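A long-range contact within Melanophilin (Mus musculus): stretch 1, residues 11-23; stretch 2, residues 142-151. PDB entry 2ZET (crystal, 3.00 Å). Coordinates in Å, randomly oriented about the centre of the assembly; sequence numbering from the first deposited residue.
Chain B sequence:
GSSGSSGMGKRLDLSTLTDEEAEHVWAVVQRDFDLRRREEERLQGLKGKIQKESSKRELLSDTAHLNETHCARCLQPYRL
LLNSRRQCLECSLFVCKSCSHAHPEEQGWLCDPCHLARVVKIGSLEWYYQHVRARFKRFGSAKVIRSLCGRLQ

Stretch 1 11-23: RLDLSTLTDEEAE
Stretch 2 (142-151) AKVIRSLCGR

The most striking feature of this contact is a single side chain, Arg 151, whose guanidinium is ringed by oxygens of the other stretch. Its NH2 lies a very short 2.5 Å from Asp 19 OD1, a nearly linear hydrogen bond within a salt bridge; the same nitrogen donates to Leu 17 O at 2.7 Å, and NE adds a weak bond to Asp 19 OD1 at 3.4 Å. Leu 14 O lies 3.1 Å from Arg 151 NH1. These oxygens lie near the guanidinium plane, where its N-H groups point, while Ala 22 CB covers one face, 3.8 Å from Arg 151 NE; the apolar methyl packs against the flat face, leaving the polar edge to the oxygens. Arg 151 reaches this site with chi1 m, chi2 t and chi3 near 98°.

The backbones run in the same sense: Leu 12 CA lies 6.3 Å from Ser 147 CA, and Ser 15 CA 7.4 Å from Gly 150 CA. Stretch 1 is extended at Leu 12 (phi/psi -51/115), turns through Leu 14 to Thr 16, with Leu 17 N bonded to Leu 14 O at 2.9 Å, and enters a helix at Asp 19. Thr 18 is the N-cap, and its N donates to Glu 21 OE1 at 2.7 Å. Stretch 2 is helical from Ala 142, and a type I turn runs from Ser 147 to Gly 150.

Ser 147 (chi1 t) points toward stretch 1, and its OG donates to Leu 12 O at 2.8 Å, so a small hydroxyl satisfies a loop carbonyl amid leucines. Leu 12 (t, p) sets CD2 4.2 Å from Val 144 CG2, while its CB meets the aliphatic Lys 143 CE at 3.6 Å. Buried Leu 14 (m, t) brings CD1 to 3.3 Å from Leu 148 CD1, a tight apolar contact.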

ATOM      1  N   ARG B  11      -6.807   8.763  26.972  1.00 81.03           N
ATOM      2  CA  ARG B  11      -6.908   7.552  26.088  1.00 79.78           C
ATOM      3  C   ARG B  11      -8.016   7.807  25.057  1.00 82.62           C
ATOM      4  O   ARG B  11      -8.993   8.574  25.326  1.00 82.55           O
ATOM      5  CB  ARG B  11      -7.290   6.304  26.928  1.00 80.73           C
ATOM      6  CG  ARG B  11      -8.812   6.060  27.012  1.00 90.19           C
ATOM      7  CD  ARG B  11      -9.292   5.518  28.418  1.00106.83           C
ATOM      8  NE  ARG B  11     -10.779   5.404  28.509  1.00114.59           N
ATOM      9  CZ  ARG B  11     -11.472   5.147  29.640  1.00115.42           C
ATOM     10  NH1 ARG B  11     -10.812   4.964  30.824  1.00118.08           N
ATOM     11  NH2 ARG B  11     -12.833   5.079  29.595  1.00115.40           N
ATOM     12  N   LEU B  12      -7.866   7.174  23.886  1.00 85.53           N
ATOM     13  CA  LEU B  12      -8.895   7.285  22.831  1.00 83.12           C
ATOM     14  C   LEU B  12     -10.226   6.941  23.517  1.00 80.58           C
ATOM     15  O   LEU B  12     -10.415   5.806  23.954  1.00 73.98           O
ATOM     16  CB  LEU B  12      -8.648   6.255  21.739  1.00 77.96           C
ATOM     17  CG  LEU B  12      -9.824   6.339  20.772  1.00 70.26           C
ATOM     18  CD1 LEU B  12      -9.732   7.704  20.023  1.00 69.31           C
ATOM     19  CD2 LEU B  12      -9.794   5.136  19.795  1.00 68.11           C
ATOM     20  N   ASP B  13     -11.141   7.903  23.601  1.00 85.80           N
ATOM     21  CA  ASP B  13     -12.424   7.700  24.315  1.00 88.98           C
ATOM     22  C   ASP B  13     -13.657   7.490  23.425  1.00 81.86           C
ATOM     23  O   ASP B  13     -14.288   8.489  23.003  1.00 82.03           O
ATOM     24  CB  ASP B  13     -12.687   8.901  25.283  1.00105.01           C
ATOM     25  CG  ASP B  13     -11.801  10.198  24.946  1.00114.82           C
ATOM     26  OD1 ASP B  13     -11.800  11.165  25.821  1.00106.31           O
ATOM     27  OD2 ASP B  13     -11.117  10.234  23.834  1.00116.40           O
ATOM     28  N   LEU B  14     -14.030   6.222  23.177  1.00 76.25           N
ATOM     29  CA  LEU B  14     -15.191   5.921  22.301  1.00 76.74           C
ATOM     30  C   LEU B  14     -16.627   5.914  22.904  1.00 79.04           C
ATOM     31  O   LEU B  14     -17.605   5.512  22.204  1.00 78.37           O
ATOM     32  CB  LEU B  14     -14.971   4.573  21.599  1.00 68.82           C
ATOM     33  CG  LEU B  14     -13.610   4.395  20.888  1.00 74.15           C
ATOM     34  CD1 LEU B  14     -13.576   2.989  20.189  1.00 66.19           C
ATOM     35  CD2 LEU B  14     -13.353   5.566  19.869  1.00 68.88           C
ATOM     36  N   SER B  15     -16.808   6.365  24.153  1.00 86.25           N
ATOM     37  CA  SER B  15     -18.173   6.294  24.716  1.00 82.18           C
ATOM     38  C   SER B  15     -19.144   7.022  23.770  1.00 81.61           C
ATOM     39  O   SER B  15     -20.229   6.492  23.461  1.00 82.06           O
ATOM     40  CB  SER B  15     -18.259   6.895  26.129  1.00 74.49           C
ATOM     41  OG  SER B  15     -18.526   8.293  26.066  1.00 87.99           O
ATOM     42  N   THR B  16     -18.745   8.210  23.287  1.00 81.96           N
ATOM     43  CA  THR B  16     -19.607   8.967  22.360  1.00 78.41           C
ATOM     44  C   THR B  16     -20.262   8.062  21.297  1.00 78.56           C
ATOM     45  O   THR B  16     -21.453   8.244  20.985  1.00 69.12           O
ATOM     46  CB  THR B  16     -18.814  10.063  21.579  1.00 79.09           C
ATOM     47  OG1 THR B  16     -18.175  10.958  22.509  1.00 76.80           O
ATOM     48  CG2 THR B  16     -19.768  10.869  20.652  1.00 84.78           C
ATOM     49  N   LEU B  17     -19.506   7.104  20.731  1.00 78.18           N
ATOM     50  CA  LEU B  17     -20.094   6.228  19.703  1.00 72.31           C
ATOM     51  C   LEU B  17     -21.436   5.589  20.117  1.00 69.17           C
ATOM     52  O   LEU B  17     -21.540   4.955  21.171  1.00 70.84           O
ATOM     53  CB  LEU B  17     -19.133   5.098  19.312  1.00 70.62           C
ATOM     54  CG  LEU B  17     -18.028   5.271  18.225  1.00 72.61           C
ATOM     55  CD1 LEU B  17     -18.189   6.613  17.454  1.00 70.78           C
ATOM     56  CD2 LEU B  17     -16.599   5.178  18.879  1.00 70.52           C
ATOM     57  N   THR B  18     -22.473   5.789  19.309  1.00 66.13           N
ATOM     58  CA  THR B  18     -23.766   5.151  19.565  1.00 60.52           C
ATOM     59  C   THR B  18     -23.453   3.673  19.230  1.00 64.96           C
ATOM     60  O   THR B  18     -22.438   3.387  18.574  1.00 68.16           O
ATOM     61  CB  THR B  18     -24.841   5.614  18.538  1.00 61.90           C
ATOM     62  OG1 THR B  18     -24.726   4.802  17.335  1.00 50.42           O
ATOM     63  CG2 THR B  18     -24.673   7.146  18.203  1.00 40.66           C
ATOM     64  N   ASP B  19     -24.323   2.740  19.607  1.00 72.00           N
ATOM     65  CA  ASP B  19     -24.039   1.333  19.293  1.00 75.34           C
ATOM     66  C   ASP B  19     -24.107   0.891  17.810  1.00 79.23           C
ATOM     67  O   ASP B  19     -23.237   0.101  17.388  1.00 79.26           O
ATOM     68  CB  ASP B  19     -24.889   0.395  20.180  1.00 74.04           C
ATOM     69  CG  ASP B  19     -24.534   0.537  21.686  1.00 79.10           C
ATOM     70  OD1 ASP B  19     -23.346   0.925  21.993  1.00 77.95           O
ATOM     71  OD2 ASP B  19     -25.426   0.267  22.568  1.00 79.96           O
ATOM     72  N   GLU B  20     -25.082   1.365  17.005  1.00 86.38           N
ATOM     73  CA  GLU B  20     -25.111   0.881  15.584  1.00 86.20           C
ATOM     74  C   GLU B  20     -23.746   1.173  14.982  1.00 84.98           C
ATOM     75  O   GLU B  20     -23.218   0.363  14.198  1.00 76.85           O
ATOM     76  CB  GLU B  20     -26.174   1.575  14.697  1.00 90.90           C
ATOM     77  CG  GLU B  20     -27.633   1.298  15.106  1.00 98.50           C
ATOM     78  CD  GLU B  20     -28.363   2.602  15.524  1.00101.17           C
ATOM     79  OE1 GLU B  20     -27.617   3.607  15.848  1.00 98.04           O
ATOM     80  OE2 GLU B  20     -29.658   2.614  15.535  1.00100.12           O
ATOM     81  N   GLU B  21     -23.191   2.320  15.382  1.00 90.16           N
ATOM     82  CA  GLU B  21     -21.883   2.773  14.936  1.00 92.40           C
ATOM     83  C   GLU B  21     -20.839   1.806  15.485  1.00 93.82           C
ATOM     84  O   GLU B  21     -20.107   1.168  14.730  1.00 98.32           O
ATOM     85  CB  GLU B  21     -21.595   4.183  15.467  1.00 89.25           C
ATOM     86  CG  GLU B  21     -22.744   5.176  15.330  1.00 93.31           C
ATOM     87  CD  GLU B  21     -22.369   6.580  15.797  1.00 99.57           C
ATOM     88  OE1 GLU B  21     -21.779   6.720  16.890  1.00104.62           O
ATOM     89  OE2 GLU B  21     -22.672   7.551  15.074  1.00103.67           O
ATOM     90  N   ALA B  22     -20.785   1.696  16.809  1.00 93.11           N
ATOM     91  CA  ALA B  22     -19.835   0.810  17.465  1.00 85.23           C
ATOM     92  C   ALA B  22     -19.768  -0.515  16.734  1.00 85.43           C
ATOM     93  O   ALA B  22     -18.693  -0.952  16.329  1.00 85.95           O
ATOM     94  CB  ALA B  22     -20.245   0.582  18.905  1.00 80.67           C
ATOM     95  N   GLU B  23     -20.925  -1.147  16.560  1.00 85.13           N
ATOM     96  CA  GLU B  23     -21.009  -2.434  15.883  1.00 83.28           C
ATOM     97  C   GLU B  23     -20.325  -2.403  14.512  1.00 81.61           C
ATOM     98  O   GLU B  23     -19.696  -3.387  14.109  1.00 76.80           O
ATOM     99  CB  GLU B  23     -22.476  -2.845  15.741  1.00 93.27           C
ATOM    100  CG  GLU B  23     -22.695  -4.263  15.227  1.00104.93           C
ATOM    101  CD  GLU B  23     -24.175  -4.634  15.149  1.00113.65           C
ATOM    102  OE1 GLU B  23     -24.855  -4.623  16.201  1.00112.53           O
ATOM    103  OE2 GLU B  23     -24.659  -4.937  14.033  1.00117.41           O
ATOM    104  N   ALA B 142      -5.322  -2.323  16.871  1.00 61.24           N
ATOM    105  CA  ALA B 142      -5.002  -2.769  18.208  1.00 53.08           C
ATOM    106  C   ALA B 142      -5.510  -1.710  19.188  1.00 52.33           C
ATOM    107  O   ALA B 142      -6.391  -1.977  19.996  1.00 52.62           O
ATOM    108  CB  ALA B 142      -3.505  -2.946  18.337  1.00 56.92           C
ATOM    109  N   LYS B 143      -4.961  -0.503  19.097  1.00 54.26           N
ATOM    110  CA  LYS B 143      -5.369   0.591  19.977  1.00 49.46           C
ATOM    111  C   LYS B 143      -6.892   0.657  20.033  1.00 48.31           C
ATOM    112  O   LYS B 143      -7.496   0.558  21.099  1.00 51.31           O
ATOM    113  CB  LYS B 143      -4.820   1.918  19.459  1.00 48.28           C
ATOM    114  CG  LYS B 143      -4.877   3.047  20.471  1.00 53.18           C
ATOM    115  CD  LYS B 143      -5.556   4.280  19.900  1.00 60.76           C
ATOM    116  CE  LYS B 143      -5.305   5.472  20.788  1.00 53.55           C
ATOM    117  NZ  LYS B 143      -3.847   5.740  20.868  1.00 46.88           N
ATOM    118  N   VAL B 144      -7.508   0.805  18.871  1.00 46.59           N
ATOM    119  CA  VAL B 144      -8.951   0.880  18.777  1.00 43.11           C
ATOM    120  C   VAL B 144      -9.686  -0.339  19.338  1.00 41.21           C
ATOM    121  O   VAL B 144     -10.868  -0.249  19.629  1.00 37.66           O
ATOM    122  CB  VAL B 144      -9.382   1.110  17.305  1.00 47.52           C
ATOM    123  CG1 VAL B 144     -10.900   1.153  17.186  1.00 45.45           C
ATOM    124  CG2 VAL B 144      -8.796   2.414  16.808  1.00 54.06           C
ATOM    125  N   ILE B 145      -9.010  -1.470  19.508  1.00 42.92           N
ATOM    126  CA  ILE B 145      -9.716  -2.642  20.036  1.00 53.79           C
ATOM    127  C   ILE B 145      -9.923  -2.597  21.555  1.00 58.37           C
ATOM    128  O   ILE B 145     -10.979  -2.993  22.050  1.00 58.82           O
ATOM    129  CB  ILE B 145      -9.014  -3.996  19.649  1.00 53.73           C
ATOM    130  CG1 ILE B 145      -9.898  -5.189  20.030  1.00 50.00           C
ATOM    131  CG2 ILE B 145      -7.734  -4.177  20.412  1.00 55.30           C
ATOM    132  CD1 ILE B 145     -11.262  -5.176  19.402  1.00 57.99           C
ATOM    133  N   ARG B 146      -8.928  -2.104  22.284  1.00 62.08           N
ATOM    134  CA  ARG B 146      -9.004  -2.025  23.740  1.00 64.67           C
ATOM    135  C   ARG B 146      -9.976  -0.917  24.141  1.00 66.83           C
ATOM    136  O   ARG B 146     -10.688  -1.008  25.150  1.00 59.02           O
ATOM    137  CB  ARG B 146      -7.605  -1.756  24.303  1.00 65.66           C
ATOM    138  CG  ARG B 146      -6.547  -2.713  23.750  1.00 74.31           C
ATOM    139  CD  ARG B 146      -5.157  -2.447  24.294  1.00 83.61           C
ATOM    140  NE  ARG B 146      -5.033  -2.866  25.683  1.00 98.19           N
ATOM    141  CZ  ARG B 146      -4.824  -2.033  26.697  1.00103.89           C
ATOM    142  NH1 ARG B 146      -4.712  -0.723  26.483  1.00101.75           N
ATOM    143  NH2 ARG B 146      -4.727  -2.513  27.931  1.00103.81           N
ATOM    144  N   SER B 147      -9.991   0.124  23.316  1.00 70.63           N
ATOM    145  CA  SER B 147     -10.849   1.285  23.501  1.00 69.72           C
ATOM    146  C   SER B 147     -12.290   0.889  23.241  1.00 68.14           C
ATOM    147  O   SER B 147     -13.214   1.451  23.815  1.00 68.53           O
ATOM    148  CB  SER B 147     -10.429   2.393  22.523  1.00 73.22           C
ATOM    149  OG  SER B 147     -11.297   3.516  22.572  1.00 86.01           O
ATOM    150  N   LEU B 148     -12.472  -0.088  22.368  1.00 68.18           N
ATOM    151  CA  LEU B 148     -13.800  -0.551  22.022  1.00 73.22           C
ATOM    152  C   LEU B 148     -14.207  -1.594  23.029  1.00 74.09           C
ATOM    153  O   LEU B 148     -15.297  -2.155  22.960  1.00 67.36           O
ATOM    154  CB  LEU B 148     -13.791  -1.144  20.616  1.00 82.71           C
ATOM    155  CG  LEU B 148     -15.078  -1.017  19.807  1.00 82.68           C
ATOM    156  CD1 LEU B 148     -15.586   0.412  19.879  1.00 81.31           C
ATOM    157  CD2 LEU B 148     -14.804  -1.418  18.369  1.00 82.04           C
ATOM    158  N   CYS B 149     -13.303  -1.862  23.962  1.00 81.96           N
ATOM    159  CA  CYS B 149     -13.572  -2.825  25.016  1.00 92.00           C
ATOM    160  C   CYS B 149     -14.312  -2.127  26.144  1.00100.90           C
ATOM    161  O   CYS B 149     -14.849  -2.787  27.036  1.00105.76           O
ATOM    162  CB  CYS B 149     -12.278  -3.450  25.533  1.00 90.92           C
ATOM    163  SG  CYS B 149     -11.872  -4.992  24.693  1.00 82.97           S
ATOM    164  N   GLY B 150     -14.333  -0.788  26.094  1.00106.80           N
ATOM    165  CA  GLY B 150     -15.048   0.006  27.085  1.00105.17           C
ATOM    166  C   GLY B 150     -16.558  -0.168  26.896  1.00107.08           C
ATOM    167  O   GLY B 150     -17.350   0.769  27.068  1.00103.22           O
ATOM    168  N   ARG B 151     -16.941  -1.393  26.531  1.00106.82           N
ATOM    169  CA  ARG B 151     -18.324  -1.796  26.297  1.00101.92           C
ATOM    170  C   ARG B 151     -18.313  -3.309  26.437  1.00 97.99           C
ATOM    171  O   ARG B 151     -17.452  -3.968  25.852  1.00 95.00           O
ATOM    172  CB  ARG B 151     -18.770  -1.436  24.871  1.00102.68           C
ATOM    173  CG  ARG B 151     -18.477   0.002  24.434  1.00104.04           C
ATOM    174  CD  ARG B 151     -18.737   0.180  22.945  1.00101.39           C
ATOM    175  NE  ARG B 151     -20.041   0.766  22.654  1.00 93.41           N
ATOM    176  CZ  ARG B 151     -20.269   2.074  22.575  1.00 94.36           C
ATOM    177  NH1 ARG B 151     -19.282   2.945  22.768  1.00 84.95           N
ATOM    178  NH2 ARG B 151     -21.483   2.515  22.279  1.00 95.08           N
TER